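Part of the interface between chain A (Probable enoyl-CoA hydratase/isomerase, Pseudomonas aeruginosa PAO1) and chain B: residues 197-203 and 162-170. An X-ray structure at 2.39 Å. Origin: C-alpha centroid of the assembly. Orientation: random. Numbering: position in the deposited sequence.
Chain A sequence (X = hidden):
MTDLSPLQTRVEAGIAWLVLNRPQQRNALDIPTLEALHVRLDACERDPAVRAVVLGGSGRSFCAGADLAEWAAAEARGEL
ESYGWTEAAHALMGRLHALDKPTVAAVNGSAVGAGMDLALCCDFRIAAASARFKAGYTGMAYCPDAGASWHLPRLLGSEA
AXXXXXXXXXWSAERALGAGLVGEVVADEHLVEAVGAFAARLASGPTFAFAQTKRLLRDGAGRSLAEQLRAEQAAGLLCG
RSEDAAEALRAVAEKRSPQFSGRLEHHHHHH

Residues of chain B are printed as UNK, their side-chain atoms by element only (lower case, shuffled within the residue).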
# COMPACT_ATOMS: atom_id res chain seq x y z
N ALA A 197 -2.09 24.73 14.24
CA ALA A 197 -3.06 25.05 13.20
C ALA A 197 -3.69 23.79 12.63
O ALA A 197 -4.90 23.75 12.39
CB ALA A 197 -2.39 25.87 12.09
N PHE A 198 -2.89 22.75 12.41
CA PHE A 198 -3.43 21.50 11.88
C PHE A 198 -4.34 20.83 12.90
O PHE A 198 -5.45 20.40 12.56
CB PHE A 198 -2.29 20.57 11.47
CG PHE A 198 -2.76 19.25 10.90
CD1 PHE A 198 -3.49 19.21 9.73
CD2 PHE A 198 -2.45 18.06 11.54
CE1 PHE A 198 -3.93 18.01 9.21
CE2 PHE A 198 -2.89 16.85 11.02
CZ PHE A 198 -3.62 16.82 9.85
N ALA A 199 -3.90 20.75 14.15
CA ALA A 199 -4.74 20.18 15.20
C ALA A 199 -5.98 21.02 15.48
O ALA A 199 -6.97 20.48 15.99
CB ALA A 199 -3.93 19.99 16.48
N ALA A 200 -5.96 22.31 15.13
CA ALA A 200 -7.12 23.15 15.39
C ALA A 200 -8.27 22.82 14.44
O ALA A 200 -9.42 22.74 14.87
CB ALA A 200 -6.74 24.63 15.26
N ARG A 201 -7.97 22.65 13.15
CA ARG A 201 -9.03 22.32 12.21
C ARG A 201 -9.50 20.88 12.38
O ARG A 201 -10.67 20.57 12.11
CB ARG A 201 -8.57 22.58 10.77
CG ARG A 201 -7.21 22.00 10.43
CD ARG A 201 -6.75 22.48 9.06
NE ARG A 201 -7.78 22.31 8.04
CZ ARG A 201 -7.55 22.33 6.73
NH1 ARG A 201 -6.32 22.51 6.27
NH2 ARG A 201 -8.55 22.16 5.88
N LEU A 202 -8.62 19.98 12.83
CA LEU A 202 -9.06 18.66 13.26
C LEU A 202 -9.99 18.77 14.46
O LEU A 202 -11.03 18.10 14.52
CB LEU A 202 -7.86 17.78 13.59
CG LEU A 202 -7.09 17.13 12.45
CD1 LEU A 202 -5.87 16.41 12.99
CD2 LEU A 202 -7.99 16.16 11.69
N ALA A 203 -9.64 19.62 15.42
CA ALA A 203 -10.48 19.78 16.61
C ALA A 203 -11.81 20.45 16.28
O ALA A 203 -12.79 20.26 17.00
CB ALA A 203 -9.73 20.58 17.67
N UNK B 162 -6.69 9.84 5.66
CA UNK B 162 -7.27 10.53 6.80
C UNK B 162 -7.26 12.05 6.63
O UNK B 162 -8.11 12.74 7.19
n UNK B 162 -5.02 6.42 11.04
c UNK B 162 -6.70 8.67 8.45
c UNK B 162 -5.85 8.30 9.65
c UNK B 162 -6.54 10.14 8.09
c UNK B 162 -5.94 6.81 9.94
N UNK B 163 -6.31 12.58 5.86
CA UNK B 163 -6.35 14.00 5.53
C UNK B 163 -7.58 14.33 4.70
O UNK B 163 -8.26 15.33 4.95
n UNK B 163 -1.45 15.14 5.70
n UNK B 163 0.03 16.05 7.20
c UNK B 163 -5.08 14.41 4.78
c UNK B 163 -2.67 15.13 4.89
c UNK B 163 -3.84 14.53 5.65
c UNK B 163 -1.09 16.13 6.50
n UNK B 163 -1.85 17.22 6.59
N UNK B 164 -7.90 13.49 3.72
CA UNK B 164 -9.04 13.74 2.85
C UNK B 164 -10.36 13.57 3.60
O UNK B 164 -11.31 14.32 3.37
c UNK B 164 -8.99 12.82 1.64
c UNK B 164 -10.13 12.96 0.63
c UNK B 164 -10.21 14.40 0.14
c UNK B 164 -9.94 12.01 -0.54
N UNK B 165 -10.42 12.60 4.51
CA UNK B 165 -11.67 12.34 5.22
C UNK B 165 -11.89 13.33 6.37
O UNK B 165 -13.01 13.81 6.56
c UNK B 165 -13.44 9.80 4.34
c UNK B 165 -11.96 9.81 4.72
c UNK B 165 -11.54 8.45 5.25
c UNK B 165 -11.69 10.91 5.75
N UNK B 166 -10.84 13.65 7.13
CA UNK B 166 -11.02 14.46 8.33
C UNK B 166 -10.99 15.96 8.04
O UNK B 166 -11.68 16.72 8.74
c UNK B 166 -10.20 10.11 10.88
c UNK B 166 -9.95 14.12 9.37
c UNK B 166 -9.08 10.88 11.13
c UNK B 166 -10.04 12.71 9.90
c UNK B 166 -11.25 10.64 10.14
c UNK B 166 -11.17 11.93 9.66
c UNK B 166 -9.01 12.17 10.64
N UNK B 167 -10.23 16.40 7.05
CA UNK B 167 -10.25 17.80 6.65
C UNK B 167 -11.38 18.05 5.67
O UNK B 167 -11.76 17.18 4.88
c UNK B 167 -7.86 18.57 8.27
c UNK B 167 -6.45 18.50 6.20
c UNK B 167 -7.68 17.95 6.89
c UNK B 167 -8.92 18.21 6.03
N UNK B 168 -11.92 19.26 5.70
CA UNK B 168 -13.06 19.60 4.85
C UNK B 168 -12.65 20.06 3.46
O UNK B 168 -13.53 20.25 2.61
c UNK B 168 -13.51 22.07 5.08
c UNK B 168 -13.91 20.68 5.51
o UNK B 168 -12.48 22.57 5.58
o UNK B 168 -14.22 22.65 4.23
N UNK B 169 -11.36 20.24 3.19
CA UNK B 169 -10.94 20.79 1.91
C UNK B 169 -11.08 19.74 0.81
O UNK B 169 -10.90 18.54 1.04
o UNK B 169 -6.14 19.93 2.57
o UNK B 169 -6.98 21.94 2.79
c UNK B 169 -9.50 21.29 1.99
c UNK B 169 -7.10 20.73 2.55
c UNK B 169 -8.47 20.19 2.20
N UNK B 170 -11.40 20.20 -0.39
CA UNK B 170 -11.43 19.32 -1.55
C UNK B 170 -10.03 19.22 -2.15
O UNK B 170 -9.18 20.10 -2.00
c UNK B 170 -12.42 19.83 -2.59

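Position 162 carries four carbons in a row ending in a nitrogen, the pattern of lysine. The end of this chain leads away from chain A, and its nitrogen is hydrogen-bonded elsewhere in the structure. Lys B162 makes no contact with the chain A stretch; its O accepts the bond from N of position 166 within the helix.

Position 163 has three carbons, a nitrogen, and then a carbon bearing two more nitrogens, one of them near the ring of Phe A198: a guanidinium, hence arginine. NH1 of Arg B163 lies 3.4 Å from CE1 of Phe A198. The approach is oblique, and the long aliphatic stem is what carries the charged group to the aromatic ring.

Position 164 shows four carbons forked at the second, which identifies leucine. Leu B164 is buried but out of reach of the chain A helix.

Position 165 has the same forked four carbons and is also leucine; Leu B165 too is buried and out of reach.

At position 166 one carbon leads to a six-carbon ring with no oxygen, and CB lies 3.7 Å from CD2 of Leu A202: phenylalanine. The CA-to-CB bond of Phe B166 points toward chain A while the ring leads away; consequently CB makes the closest contact.

Position 167 again has four carbons forked at the second, the tips near Phe A198, Arg A201 and Leu A202: leucine. It is the first residue to leave helical phi/psi, and Leu B167 has the largest covered area on its side. Both methyls lie near Phe A198 and Arg A201: CD1 is 4.0 Å from CE1 of Phe A198, at the ring edge, and CD2 is 3.7 Å from NE of Arg A201, over one face of the guanidinium. CD2 also reaches Leu A202, 4.2 Å from its CD2.

Position 168 has two carbons, the second carrying two oxygens, one facing Arg A201: aspartate. Asp B168 OD1 forms a long salt bridge, 4.0 Å, with NH2 of Arg A201, supplying negative charge near the guanidinium edge.

Position 169 has one carbon more before its two oxygens, and one oxygen meets Arg A201: glutamate. Coming closer than Asp B168, Glu B169 OE1 accepts a weak hydrogen bond from NH2 of Arg A201 at 3.5 Å, within a salt bridge; OE2 is satisfied elsewhere in the structure.

Position 170 has a single carbon, alanine; Ala B170, small and out of reach of the chain A stretch, asks nothing of this contact.

The contact therefore joins an apolar patch to a charged margin. Phe A198 and Leu A202, one helical turn apart, meet Leu B167, and Arg A201 links the two parts: its guanidinium has a face covered by that leucine, leaving the edge to meet both carboxylates.

Chain B (162-170) KRLLFLDEA
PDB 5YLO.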